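Local coordinates for protein 4-hydroxybutyrate CoA-transferase (PDB 3EH7) that probably transfers coenzyme A between acyl-CoA and a carboxylic acid such as acetate or 4-hydroxybutyrate, as a member of the acetyl-CoA hydrolase/transferase family, at residues M163-H167 against F283-N287; L216-I220 against H240-S245; K268-L274 against D289-V295. Numbering follows the deposited sequence.

Contact 1: M163-H167 against F283-N287; sequences MPYVH and FIDKN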
HETATM    1  N   MSE A 163      15.524   0.131 -33.174  1.00 23.81           N
HETATM    2  CA  MSE A 163      14.504   0.060 -32.134  1.00 23.77           C
HETATM    3  C   MSE A 163      13.279  -0.658 -32.697  1.00 24.48           C
HETATM    4  O   MSE A 163      12.707  -0.229 -33.717  1.00 23.41           O
HETATM    5  CB  MSE A 163      14.093   1.433 -31.650  1.00 23.50           C
HETATM    6  CG  MSE A 163      12.970   1.370 -30.620  1.00 23.61           C
HETATM    7 SE   MSE A 163      13.578   0.656 -28.923  0.80 19.52          SE
HETATM    8  CE  MSE A 163      13.350   2.272 -27.896  1.00 15.22           C
ATOM      9  N   PRO A 164      12.878  -1.762 -32.057  1.00 24.70           N
ATOM     10  CA  PRO A 164      11.787  -2.526 -32.640  1.00 25.19           C
ATOM     11  C   PRO A 164      10.453  -1.796 -32.547  1.00 24.91           C
ATOM     12  O   PRO A 164      10.292  -0.910 -31.715  1.00 23.76           O
ATOM     13  CB  PRO A 164      11.761  -3.816 -31.807  1.00 25.65           C
ATOM     14  CG  PRO A 164      12.455  -3.480 -30.564  1.00 25.30           C
ATOM     15  CD  PRO A 164      13.472  -2.442 -30.897  1.00 24.87           C
ATOM     16  N   TYR A 165       9.533  -2.155 -33.434  1.00 25.02           N
ATOM     17  CA  TYR A 165       8.173  -1.611 -33.412  1.00 25.72           C
ATOM     18  C   TYR A 165       7.384  -2.520 -32.512  1.00 24.72           C
ATOM     19  O   TYR A 165       7.221  -3.698 -32.816  1.00 25.99           O
ATOM     20  CB  TYR A 165       7.569  -1.580 -34.817  1.00 26.25           C
ATOM     21  CG  TYR A 165       6.154  -1.008 -34.873  1.00 28.86           C
ATOM     22  CD1 TYR A 165       5.046  -1.833 -34.654  1.00 30.45           C
ATOM     23  CD2 TYR A 165       5.929   0.339 -35.136  1.00 29.46           C
ATOM     24  CE1 TYR A 165       3.770  -1.343 -34.698  1.00 30.56           C
ATOM     25  CE2 TYR A 165       4.632   0.846 -35.202  1.00 31.29           C
ATOM     26  CZ  TYR A 165       3.564  -0.014 -34.971  1.00 32.15           C
ATOM     27  OH  TYR A 165       2.268   0.434 -35.012  1.00 38.28           O
ATOM     28  N   VAL A 166       6.964  -2.006 -31.367  1.00 23.33           N
ATOM     29  CA  VAL A 166       6.272  -2.829 -30.369  1.00 22.03           C
ATOM     30  C   VAL A 166       4.824  -2.385 -30.211  1.00 21.92           C
ATOM     31  O   VAL A 166       4.520  -1.181 -30.055  1.00 20.65           O
ATOM     32  CB  VAL A 166       7.006  -2.811 -29.003  1.00 22.38           C
ATOM     33  CG1 VAL A 166       6.263  -3.650 -27.930  1.00 20.77           C
ATOM     34  CG2 VAL A 166       8.454  -3.318 -29.192  1.00 20.94           C
ATOM     35  N   HIS A 167       3.955  -3.381 -30.208  1.00 21.17           N
ATOM     36  CA  HIS A 167       2.530  -3.192 -30.119  1.00 21.55           C
ATOM     37  C   HIS A 167       2.041  -2.771 -28.749  1.00 21.33           C
ATOM     38  O   HIS A 167       2.820  -2.696 -27.789  1.00 21.71           O
ATOM     39  CB  HIS A 167       1.831  -4.476 -30.564  1.00 21.73           C
ATOM     40  CG  HIS A 167       1.946  -4.722 -32.032  1.00 22.87           C
ATOM     41  ND1 HIS A 167       1.149  -4.089 -32.951  1.00 23.41           N
ATOM     42  CD2 HIS A 167       2.804  -5.494 -32.745  1.00 24.87           C
ATOM     43  CE1 HIS A 167       1.494  -4.473 -34.169  1.00 23.78           C
ATOM     44  NE2 HIS A 167       2.488  -5.333 -34.070  1.00 22.51           N
ATOM     45  N   PHE A 283      12.263 -11.051 -31.539  1.00 26.88           N
ATOM     46  CA  PHE A 283      11.007 -11.741 -31.253  1.00 26.65           C
ATOM     47  C   PHE A 283       9.800 -10.783 -31.046  1.00 27.18           C
ATOM     48  O   PHE A 283       8.676 -11.094 -31.459  1.00 27.00           O
ATOM     49  CB  PHE A 283      11.194 -12.643 -30.034  1.00 26.73           C
ATOM     50  CG  PHE A 283       9.928 -13.227 -29.505  1.00 25.56           C
ATOM     51  CD1 PHE A 283       9.392 -14.359 -30.074  1.00 25.27           C
ATOM     52  CD2 PHE A 283       9.280 -12.643 -28.421  1.00 27.41           C
ATOM     53  CE1 PHE A 283       8.228 -14.907 -29.597  1.00 24.23           C
ATOM     54  CE2 PHE A 283       8.101 -13.186 -27.925  1.00 25.84           C
ATOM     55  CZ  PHE A 283       7.582 -14.341 -28.524  1.00 24.38           C
ATOM     56  N   ILE A 284      10.033  -9.623 -30.429  1.00 26.47           N
ATOM     57  CA  ILE A 284       8.940  -8.697 -30.126  1.00 26.70           C
ATOM     58  C   ILE A 284       8.605  -7.769 -31.295  1.00 27.30           C
ATOM     59  O   ILE A 284       7.546  -7.158 -31.298  1.00 27.85           O
ATOM     60  CB  ILE A 284       9.236  -7.819 -28.869  1.00 26.70           C
ATOM     61  CG1 ILE A 284      10.355  -6.798 -29.180  1.00 27.11           C
ATOM     62  CG2 ILE A 284       9.519  -8.722 -27.660  1.00 23.91           C
ATOM     63  CD1 ILE A 284      10.862  -6.004 -27.994  1.00 28.72           C
ATOM     64  N   ASP A 285       9.512  -7.655 -32.265  1.00 27.57           N
ATOM     65  CA  ASP A 285       9.370  -6.678 -33.334  1.00 27.69           C
ATOM     66  C   ASP A 285       8.143  -7.009 -34.180  1.00 27.46           C
ATOM     67  O   ASP A 285       8.046  -8.101 -34.728  1.00 26.59           O
ATOM     68  CB  ASP A 285      10.636  -6.652 -34.197  1.00 28.07           C
ATOM     69  CG  ASP A 285      10.631  -5.543 -35.225  1.00 28.60           C
ATOM     70  OD1 ASP A 285       9.920  -4.549 -35.057  1.00 32.69           O
ATOM     71  OD2 ASP A 285      11.351  -5.655 -36.218  1.00 32.84           O
ATOM     72  N   LYS A 286       7.183  -6.088 -34.229  1.00 27.03           N
ATOM     73  CA  LYS A 286       5.942  -6.311 -34.981  1.00 27.30           C
ATOM     74  C   LYS A 286       5.205  -7.585 -34.556  1.00 26.62           C
ATOM     75  O   LYS A 286       4.480  -8.182 -35.348  1.00 26.47           O
ATOM     76  CB  LYS A 286       6.224  -6.338 -36.488  1.00 27.15           C
ATOM     77  CG  LYS A 286       6.792  -5.038 -37.026  1.00 29.96           C
ATOM     78  CD  LYS A 286       7.319  -5.199 -38.459  1.00 33.44           C
ATOM     79  CE  LYS A 286       7.184  -3.892 -39.273  1.00 36.56           C
ATOM     80  NZ  LYS A 286       7.426  -2.658 -38.431  1.00 37.21           N
ATOM     81  N   ASN A 287       5.357  -7.978 -33.294  1.00 25.95           N
ATOM     82  CA  ASN A 287       4.697  -9.179 -32.783  1.00 25.49           C
ATOM     83  C   ASN A 287       3.449  -8.773 -32.017  1.00 25.25           C
ATOM     84  O   ASN A 287       3.542  -8.234 -30.898  1.00 24.40           O
ATOM     85  CB  ASN A 287       5.663  -9.960 -31.897  1.00 25.46           C
ATOM     86  CG  ASN A 287       5.073 -11.240 -31.360  1.00 25.80           C
ATOM     87  OD1 ASN A 287       3.874 -11.450 -31.414  1.00 26.21           O
ATOM     88  ND2 ASN A 287       5.938 -12.113 -30.820  1.00 25.63           N
TER
HETATM   89  O   HOH W   1       5.284  -6.013 -30.410  1.00 26.19           O
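The extended loop 163-167 runs past the turn that ends helix 278-284, and Tyr165 meets that turn with both of its backbone polar atoms. Tyr165 N donates to Asp285 OD1 (2.9 Å), while Tyr165 O accepts from Lys286 N at 2.8 Å and a nearly straight 170°. The receiving backbone is a type II beta turn from Ile284 to Asn287, closed by Asn287 N to Ile284 O at 3.1 Å; Lys286, its third residue, has the positive phi of 56° that this turn requires. Asn287 ND2 reaches back to Phe283 O (3.0 Å), and its OD1 accepts from the backbone of Asp289, so the amide ties the helix end to the chain beyond it. Water 1 bridges the two segments: it accepts from His167 N (3.0 Å) and lies 2.7 Å from Ile284 O and 2.9 Å from Asn287 O. Val166 is served from outside, its N by Ser137 OG and its O by Asn170 ND2. Beside these polar bonds, Ile284 CD1 touches Pro164 CG at 3.9 Å and Val166 CG2 at 3.8 Å. The contact joins the N-terminal and C-terminal family regions: 163-167 leads from strand 154-160 into strand 167-168, which borders strand 290-292, while Ile284 packs on Val290 and Phe283 lies against helix 246-253.

Contact 2: L216-I220 against H240-S245; sequences LQLGI and HTEMFS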
ATOM      1  N   LEU A 216       2.045 -14.403 -14.492  1.00 19.29           N
ATOM      2  CA  LEU A 216       3.277 -14.090 -13.782  1.00 20.01           C
ATOM      3  C   LEU A 216       3.733 -12.651 -13.944  1.00 19.86           C
ATOM      4  O   LEU A 216       3.599 -12.076 -15.021  1.00 19.63           O
ATOM      5  CB  LEU A 216       4.421 -14.992 -14.263  1.00 19.65           C
ATOM      6  CG  LEU A 216       4.200 -16.498 -14.281  1.00 21.18           C
ATOM      7  CD1 LEU A 216       5.459 -17.133 -14.834  1.00 20.45           C
ATOM      8  CD2 LEU A 216       3.841 -17.050 -12.894  1.00 19.12           C
ATOM      9  N   GLN A 217       4.319 -12.120 -12.874  1.00 19.13           N
ATOM     10  CA  GLN A 217       5.173 -10.956 -12.940  1.00 19.70           C
ATOM     11  C   GLN A 217       6.496 -11.340 -12.319  1.00 19.97           C
ATOM     12  O   GLN A 217       6.543 -11.871 -11.213  1.00 19.98           O
ATOM     13  CB  GLN A 217       4.579  -9.754 -12.196  1.00 19.44           C
ATOM     14  CG  GLN A 217       5.549  -8.548 -12.118  1.00 18.95           C
ATOM     15  CD  GLN A 217       6.417  -8.556 -10.863  1.00 21.07           C
ATOM     16  OE1 GLN A 217       5.965  -8.950  -9.789  1.00 24.10           O
ATOM     17  NE2 GLN A 217       7.656  -8.137 -10.998  1.00 20.28           N
ATOM     18  N   LEU A 218       7.578 -11.081 -13.027  1.00 21.05           N
ATOM     19  CA  LEU A 218       8.908 -11.300 -12.470  1.00 21.83           C
ATOM     20  C   LEU A 218       9.913 -10.513 -13.267  1.00 22.45           C
ATOM     21  O   LEU A 218       9.591 -10.015 -14.353  1.00 24.01           O
ATOM     22  CB  LEU A 218       9.295 -12.797 -12.410  1.00 21.89           C
ATOM     23  CG  LEU A 218       9.631 -13.599 -13.666  1.00 21.48           C
ATOM     24  CD1 LEU A 218       9.914 -15.076 -13.226  1.00 20.89           C
ATOM     25  CD2 LEU A 218       8.531 -13.526 -14.707  1.00 20.62           C
ATOM     26  N   GLY A 219      11.122 -10.397 -12.724  1.00 23.19           N
ATOM     27  CA  GLY A 219      12.193  -9.581 -13.350  1.00 23.06           C
ATOM     28  C   GLY A 219      13.275 -10.358 -14.091  1.00 23.56           C
ATOM     29  O   GLY A 219      13.000 -11.376 -14.724  1.00 23.33           O
ATOM     30  N   ILE A 220      14.486  -9.819 -14.028  1.00 23.75           N
ATOM     31  CA  ILE A 220      15.685 -10.384 -14.624  1.00 24.84           C
ATOM     32  C   ILE A 220      16.700 -10.693 -13.545  1.00 24.80           C
ATOM     33  O   ILE A 220      16.591 -10.215 -12.394  1.00 25.18           O
ATOM     34  CB  ILE A 220      16.319  -9.434 -15.684  1.00 25.03           C
ATOM     35  CG1 ILE A 220      16.476  -8.019 -15.125  1.00 25.96           C
ATOM     36  CG2 ILE A 220      15.489  -9.451 -16.945  1.00 25.01           C
ATOM     37  CD1 ILE A 220      17.491  -7.184 -15.887  1.00 31.49           C
ATOM     38  N   HIS A 240       1.632 -10.849 -17.118  1.00 18.88           N
ATOM     39  CA  HIS A 240       1.272  -9.466 -16.846  1.00 18.55           C
ATOM     40  C   HIS A 240       2.288  -8.968 -15.840  1.00 18.76           C
ATOM     41  O   HIS A 240       2.233  -9.265 -14.628  1.00 17.98           O
ATOM     42  CB  HIS A 240      -0.170  -9.280 -16.365  1.00 18.10           C
ATOM     43  CG  HIS A 240      -0.534  -7.836 -16.156  1.00 18.48           C
ATOM     44  ND1 HIS A 240      -1.484  -7.182 -16.912  1.00 19.42           N
ATOM     45  CD2 HIS A 240      -0.041  -6.911 -15.301  1.00 21.19           C
ATOM     46  CE1 HIS A 240      -1.572  -5.927 -16.516  1.00 18.40           C
ATOM     47  NE2 HIS A 240      -0.704  -5.734 -15.541  1.00 19.72           N
ATOM     48  N   THR A 241       3.256  -8.254 -16.390  1.00 18.48           N
ATOM     49  CA  THR A 241       4.518  -8.047 -15.738  1.00 18.85           C
ATOM     50  C   THR A 241       5.016  -6.617 -15.939  1.00 19.74           C
ATOM     51  O   THR A 241       4.587  -5.902 -16.836  1.00 19.14           O
ATOM     52  CB  THR A 241       5.534  -9.054 -16.277  1.00 19.10           C
ATOM     53  OG1 THR A 241       6.693  -9.076 -15.422  1.00 16.71           O
ATOM     54  CG2 THR A 241       5.918  -8.726 -17.779  1.00 16.66           C
ATOM     55  N   GLU A 242       5.906  -6.181 -15.073  1.00 20.44           N
ATOM     56  CA  GLU A 242       6.509  -4.885 -15.291  1.00 20.54           C
ATOM     57  C   GLU A 242       7.421  -4.976 -16.523  1.00 20.64           C
ATOM     58  O   GLU A 242       7.400  -4.119 -17.425  1.00 19.94           O
ATOM     59  CB  GLU A 242       7.290  -4.420 -14.072  1.00 20.10           C
ATOM     60  CG  GLU A 242       7.668  -2.933 -14.165  1.00 21.67           C
ATOM     61  CD  GLU A 242       8.369  -2.444 -12.917  1.00 24.41           C
ATOM     62  OE1 GLU A 242       7.695  -2.418 -11.868  1.00 25.78           O
ATOM     63  OE2 GLU A 242       9.579  -2.110 -12.986  1.00 25.85           O
HETATM   64  N   MSE A 243       8.230  -6.024 -16.552  1.00 21.18           N
HETATM   65  CA  MSE A 243       9.083  -6.278 -17.701  1.00 20.90           C
HETATM   66  C   MSE A 243       9.288  -7.769 -17.869  1.00 20.16           C
HETATM   67  O   MSE A 243       9.066  -8.525 -16.961  1.00 18.79           O
HETATM   68  CB  MSE A 243      10.426  -5.541 -17.551  1.00 19.75           C
HETATM   69  CG  MSE A 243      11.259  -5.998 -16.381  1.00 22.54           C
HETATM   70 SE   MSE A 243      12.479  -7.476 -16.739  0.80 24.95          SE
HETATM   71  CE  MSE A 243      13.718  -6.621 -17.987  1.00 24.63           C
ATOM     72  N   PHE A 244       9.704  -8.170 -19.062  1.00 20.43           N
ATOM     73  CA  PHE A 244      10.209  -9.528 -19.267  1.00 21.37           C
ATOM     74  C   PHE A 244      11.430  -9.516 -20.169  1.00 21.30           C
ATOM     75  O   PHE A 244      11.839  -8.456 -20.660  1.00 21.49           O
ATOM     76  CB  PHE A 244       9.127 -10.522 -19.707  1.00 21.25           C
ATOM     77  CG  PHE A 244       8.574 -10.281 -21.077  1.00 22.48           C
ATOM     78  CD1 PHE A 244       9.220 -10.756 -22.201  1.00 23.02           C
ATOM     79  CD2 PHE A 244       7.368  -9.605 -21.234  1.00 23.91           C
ATOM     80  CE1 PHE A 244       8.692 -10.534 -23.479  1.00 23.66           C
ATOM     81  CE2 PHE A 244       6.846  -9.382 -22.499  1.00 24.60           C
ATOM     82  CZ  PHE A 244       7.507  -9.874 -23.631  1.00 23.45           C
ATOM     83  N   SER A 245      12.014 -10.695 -20.347  1.00 21.22           N
ATOM     84  CA  SER A 245      13.306 -10.832 -20.981  1.00 21.66           C
ATOM     85  C   SER A 245      13.398 -12.204 -21.630  1.00 21.23           C
ATOM     86  O   SER A 245      12.375 -12.817 -21.920  1.00 19.54           O
ATOM     87  CB  SER A 245      14.417 -10.657 -19.932  1.00 21.21           C
ATOM     88  OG  SER A 245      15.668 -10.410 -20.527  1.00 22.53           O
TER
HETATM   89  O   HOH W   2       8.734  -7.416 -13.882  1.00 21.23           O
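Thr241, with chi1 at -166° (t), holds its hydroxyl between the two segments: OG1 accepts from Leu218 N at 3.2 Å and donates to Met243 O in its own segment at 2.9 Å. Just before it, His240 N bonds to Leu216 O (3.1 Å), so a side chain takes over the pairing where the parallel strands 215-217 and 238-240 part. These are adjacent inner strands of the large, mainly parallel sheet of a Rossmann-like alpha/beta domain, and helix 222-229 lies in the crossover between them. In Gln217, chi1 t sets CG 3.5 Å from Thr241 OG1, and the off-well chi2 of -91° turns the amide so that NE2 lies 3.2 Å from water 2, although the amide's main partners are Ser312 and Asn314. Water 2 also donates to Leu218 O (2.8 Å) and accepts from Met243 N (3.1 Å), bridging the widening gap. Beyond it, the selenomethionine Met243 is p at all three chi angles. The folded side chain puts SE 4.0 Å from Gly219 C and CE 3.5 Å from Ile220 CG2. Ile220, also p at chi1, sets the same CG2 against Ser245 CB at 3.4 Å, while Ser245 OG turns to Met275 O.

Contact 3: K268-L274 against D289-V295; sequences KMVATFL and DVELYPV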
ATOM      1  N   LYS A 268      -1.961 -12.586 -24.679  1.00 23.21           N
ATOM      2  CA  LYS A 268      -0.965 -11.534 -24.865  1.00 23.48           C
ATOM      3  C   LYS A 268       0.027 -11.497 -23.717  1.00 23.35           C
ATOM      4  O   LYS A 268      -0.346 -11.772 -22.585  1.00 22.84           O
ATOM      5  CB  LYS A 268      -1.637 -10.153 -24.960  1.00 24.13           C
ATOM      6  CG  LYS A 268      -2.797 -10.044 -25.977  1.00 26.41           C
ATOM      7  CD  LYS A 268      -2.333 -10.178 -27.414  1.00 27.12           C
ATOM      8  CE  LYS A 268      -3.524 -10.082 -28.381  1.00 28.94           C
ATOM      9  NZ  LYS A 268      -4.299  -8.831 -28.139  1.00 30.97           N
HETATM   10  N   MSE A 269       1.284 -11.144 -24.022  1.00 23.06           N
HETATM   11  CA  MSE A 269       2.278 -10.837 -23.004  1.00 23.27           C
HETATM   12  C   MSE A 269       2.220  -9.329 -22.798  1.00 22.32           C
HETATM   13  O   MSE A 269       2.541  -8.570 -23.707  1.00 22.28           O
HETATM   14  CB  MSE A 269       3.686 -11.237 -23.461  1.00 22.55           C
HETATM   15  CG  MSE A 269       3.870 -12.733 -23.768  1.00 27.54           C
HETATM   16 SE   MSE A 269       5.378 -12.932 -24.982  0.80 29.48          SE
HETATM   17  CE  MSE A 269       4.331 -13.088 -26.620  1.00 26.31           C
ATOM     18  N   VAL A 270       1.799  -8.907 -21.613  1.00 21.95           N
ATOM     19  CA  VAL A 270       1.614  -7.489 -21.296  1.00 20.23           C
ATOM     20  C   VAL A 270       2.721  -7.064 -20.335  1.00 19.84           C
ATOM     21  O   VAL A 270       3.003  -7.771 -19.349  1.00 20.72           O
ATOM     22  CB  VAL A 270       0.238  -7.284 -20.679  1.00 20.51           C
ATOM     23  CG1 VAL A 270       0.079  -5.871 -20.119  1.00 19.37           C
ATOM     24  CG2 VAL A 270      -0.842  -7.603 -21.708  1.00 19.99           C
ATOM     25  N   ALA A 271       3.354  -5.940 -20.642  1.00 18.85           N
ATOM     26  CA  ALA A 271       4.485  -5.411 -19.904  1.00 19.18           C
ATOM     27  C   ALA A 271       4.482  -3.894 -20.075  1.00 18.66           C
ATOM     28  O   ALA A 271       3.689  -3.364 -20.824  1.00 18.45           O
ATOM     29  CB  ALA A 271       5.828  -6.028 -20.415  1.00 17.51           C
ATOM     30  N   THR A 272       5.383  -3.200 -19.385  1.00 19.13           N
ATOM     31  CA  THR A 272       5.540  -1.755 -19.562  1.00 18.83           C
ATOM     32  C   THR A 272       6.898  -1.384 -20.123  1.00 19.71           C
ATOM     33  O   THR A 272       7.013  -0.358 -20.772  1.00 20.89           O
ATOM     34  CB  THR A 272       5.160  -0.963 -18.275  1.00 19.34           C
ATOM     35  OG1 THR A 272       4.895   0.405 -18.606  1.00 18.61           O
ATOM     36  CG2 THR A 272       6.218  -1.050 -17.159  1.00 18.53           C
ATOM     37  N   PHE A 273       7.914  -2.239 -19.937  1.00 20.25           N
ATOM     38  CA  PHE A 273       9.214  -2.105 -20.610  1.00 19.78           C
ATOM     39  C   PHE A 273       9.846  -3.494 -20.791  1.00 20.91           C
ATOM     40  O   PHE A 273       9.393  -4.499 -20.200  1.00 18.69           O
ATOM     41  CB  PHE A 273      10.150  -1.079 -19.912  1.00 20.27           C
ATOM     42  CG  PHE A 273      10.879  -1.593 -18.675  1.00 19.96           C
ATOM     43  CD1 PHE A 273      10.258  -1.582 -17.421  1.00 22.36           C
ATOM     44  CD2 PHE A 273      12.183  -2.056 -18.760  1.00 19.26           C
ATOM     45  CE1 PHE A 273      10.908  -2.039 -16.261  1.00 21.98           C
ATOM     46  CE2 PHE A 273      12.867  -2.546 -17.596  1.00 20.53           C
ATOM     47  CZ  PHE A 273      12.230  -2.519 -16.347  1.00 22.21           C
ATOM     48  N   LEU A 274      10.851  -3.554 -21.665  1.00 21.56           N
ATOM     49  CA  LEU A 274      11.500  -4.832 -22.026  1.00 22.75           C
ATOM     50  C   LEU A 274      12.993  -4.642 -22.091  1.00 23.64           C
ATOM     51  O   LEU A 274      13.468  -3.558 -22.441  1.00 23.29           O
ATOM     52  CB  LEU A 274      11.036  -5.312 -23.395  1.00 21.97           C
ATOM     53  CG  LEU A 274       9.547  -5.556 -23.542  1.00 23.06           C
ATOM     54  CD1 LEU A 274       9.179  -5.764 -24.996  1.00 21.23           C
ATOM     55  CD2 LEU A 274       9.092  -6.739 -22.655  1.00 21.76           C
ATOM     56  N   ASP A 289       1.361 -10.369 -30.318  1.00 24.12           N
ATOM     57  CA  ASP A 289       1.119 -11.041 -29.056  1.00 24.00           C
ATOM     58  C   ASP A 289       1.850 -10.365 -27.895  1.00 23.15           C
ATOM     59  O   ASP A 289       1.676 -10.781 -26.765  1.00 22.63           O
ATOM     60  CB  ASP A 289       1.552 -12.507 -29.132  1.00 24.61           C
ATOM     61  CG  ASP A 289       0.732 -13.305 -30.138  1.00 26.28           C
ATOM     62  OD1 ASP A 289      -0.405 -12.895 -30.418  1.00 29.89           O
ATOM     63  OD2 ASP A 289       1.233 -14.317 -30.654  1.00 28.88           O
ATOM     64  N   VAL A 290       2.691  -9.367 -28.189  1.00 22.50           N
ATOM     65  CA  VAL A 290       3.393  -8.596 -27.177  1.00 21.88           C
ATOM     66  C   VAL A 290       2.807  -7.201 -27.187  1.00 21.86           C
ATOM     67  O   VAL A 290       2.794  -6.547 -28.241  1.00 21.93           O
ATOM     68  CB  VAL A 290       4.912  -8.478 -27.465  1.00 21.71           C
ATOM     69  CG1 VAL A 290       5.606  -7.608 -26.399  1.00 21.94           C
ATOM     70  CG2 VAL A 290       5.566  -9.858 -27.553  1.00 21.96           C
ATOM     71  N   GLU A 291       2.303  -6.755 -26.027  1.00 20.50           N
ATOM     72  CA  GLU A 291       1.704  -5.454 -25.924  1.00 20.78           C
ATOM     73  C   GLU A 291       2.284  -4.698 -24.737  1.00 20.56           C
ATOM     74  O   GLU A 291       2.238  -5.179 -23.595  1.00 18.86           O
ATOM     75  CB  GLU A 291       0.166  -5.571 -25.825  1.00 21.16           C
ATOM     76  CG  GLU A 291      -0.454  -6.015 -27.126  1.00 22.01           C
ATOM     77  CD  GLU A 291      -1.975  -6.150 -27.081  1.00 25.74           C
ATOM     78  OE1 GLU A 291      -2.581  -6.037 -25.991  1.00 27.55           O
ATOM     79  OE2 GLU A 291      -2.551  -6.443 -28.149  1.00 29.34           O
ATOM     80  N   LEU A 292       2.877  -3.536 -25.022  1.00 20.29           N
ATOM     81  CA  LEU A 292       3.294  -2.637 -23.962  1.00 20.42           C
ATOM     82  C   LEU A 292       2.262  -1.549 -23.766  1.00 20.12           C
ATOM     83  O   LEU A 292       1.656  -1.069 -24.737  1.00 20.66           O
ATOM     84  CB  LEU A 292       4.649  -2.001 -24.218  1.00 19.80           C
ATOM     85  CG  LEU A 292       5.878  -2.912 -24.283  1.00 24.58           C
ATOM     86  CD1 LEU A 292       7.183  -2.164 -23.955  1.00 21.33           C
ATOM     87  CD2 LEU A 292       5.706  -4.200 -23.443  1.00 23.45           C
ATOM     88  N   TYR A 293       2.069  -1.185 -22.492  1.00 20.76           N
ATOM     89  CA  TYR A 293       1.228  -0.053 -22.091  1.00 20.48           C
ATOM     90  C   TYR A 293       2.007   0.789 -21.088  1.00 20.68           C
ATOM     91  O   TYR A 293       2.954   0.310 -20.451  1.00 20.57           O
ATOM     92  CB  TYR A 293      -0.061  -0.527 -21.437  1.00 20.45           C
ATOM     93  CG  TYR A 293      -0.917  -1.429 -22.279  1.00 21.85           C
ATOM     94  CD1 TYR A 293      -0.650  -2.790 -22.368  1.00 23.37           C
ATOM     95  CD2 TYR A 293      -2.014  -0.916 -22.985  1.00 21.09           C
ATOM     96  CE1 TYR A 293      -1.445  -3.619 -23.143  1.00 22.14           C
ATOM     97  CE2 TYR A 293      -2.798  -1.712 -23.765  1.00 22.28           C
ATOM     98  CZ  TYR A 293      -2.537  -3.068 -23.840  1.00 24.11           C
ATOM     99  OH  TYR A 293      -3.343  -3.864 -24.653  1.00 21.45           O
ATOM    100  N   PRO A 294       1.603   2.051 -20.924  1.00 20.68           N
ATOM    101  CA  PRO A 294       2.260   2.878 -19.936  1.00 20.74           C
ATOM    102  C   PRO A 294       2.067   2.363 -18.510  1.00 20.41           C
ATOM    103  O   PRO A 294       1.106   1.618 -18.184  1.00 20.37           O
ATOM    104  CB  PRO A 294       1.647   4.273 -20.150  1.00 20.42           C
ATOM    105  CG  PRO A 294       0.479   4.082 -21.019  1.00 21.09           C
ATOM    106  CD  PRO A 294       0.639   2.800 -21.746  1.00 20.91           C
ATOM    107  N   VAL A 295       3.003   2.750 -17.662  1.00 20.48           N
ATOM    108  CA  VAL A 295       3.098   2.142 -16.349  1.00 19.62           C
ATOM    109  C   VAL A 295       1.847   2.384 -15.469  1.00 20.73           C
ATOM    110  O   VAL A 295       1.529   1.552 -14.603  1.00 19.28           O
ATOM    111  CB  VAL A 295       4.414   2.543 -15.635  1.00 19.32           C
ATOM    112  CG1 VAL A 295       4.423   4.081 -15.272  1.00 17.53           C
ATOM    113  CG2 VAL A 295       4.645   1.627 -14.399  1.00 15.87           C
TER
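Strands 269-271 and 290-292 are parallel neighbours, their axes 4.9 Å apart and 20° from aligned; helix 278-284 lies in the crossover between them, making a beta-alpha-beta unit. Asp289 opens the pairing with its carbonyl, which accepts from Met269 N at 2.8 Å. Val290 pairs with Met269, both side chains on the face that also carries Ala271 and Leu292; Val290 CG2 touches the selenomethionine methyl, Met269 CE, at 3.6 Å, and Ile284 of helix 278-284 packs on Val290. Glu291 is bonded through both backbone atoms, N to Met269 O (3.0 Å) and O to Ala271 N (3.2 Å), the regular parallel pattern. Its carboxylate, on the face shared with Val270, forms a salt bridge from OE2 to Lys268 NZ (3.0 Å) and accepts the hydroxyl of Tyr293 at OE1 (2.7 Å from OH). Leu292 CD2 packs against Ala271 CB at 3.5 Å and Leu274 CG at 4.1 Å. Tyr293 N closes the backbone pairing on Ala271 O (3.2 Å), its CD1 lies 3.9 Å from Val270 CG1, and its ring also meets those of His265 and Tyr297. Tyr293 O then accepts from Thr272 OG1 (2.7 Å), a side-chain bond that carries the link past the strand ends. Pro294 takes the N-cap position of helix 295-298, and Val295 begins it. The two faces thus differ in chemistry: that of Met269, Val290, Ala271 and Leu292 is apolar, covered by helix 278-284 and by Phe244, whereas on the other an ion pair and a tyrosine hydroxyl satisfy one carboxylate at the partly exposed margin.

How the contacts relate
All three contacts bear on the same large sheet; measured between centres, contact 2 lies about 7 Å from the middle of the chain, contact 3 about 11 Å and contact 1 about 18 Å. Contacts 2 and 3 are buried, contact 1 only partly. Contact 3 joins the others: Thr241 N meets Val270 O at 3.0 Å, and His167 O meets Leu292 N at 2.9 Å, both probable hydrogen bonds. Strands 243-244 and 273-274 pair again beside the main sheet. Regular backbone bonding dominates contact 3, which alone has a salt bridge; contacts 1 and 2, formed where regular structure ends, each combine one backbone bond with one side-chain acceptor and a water of their own.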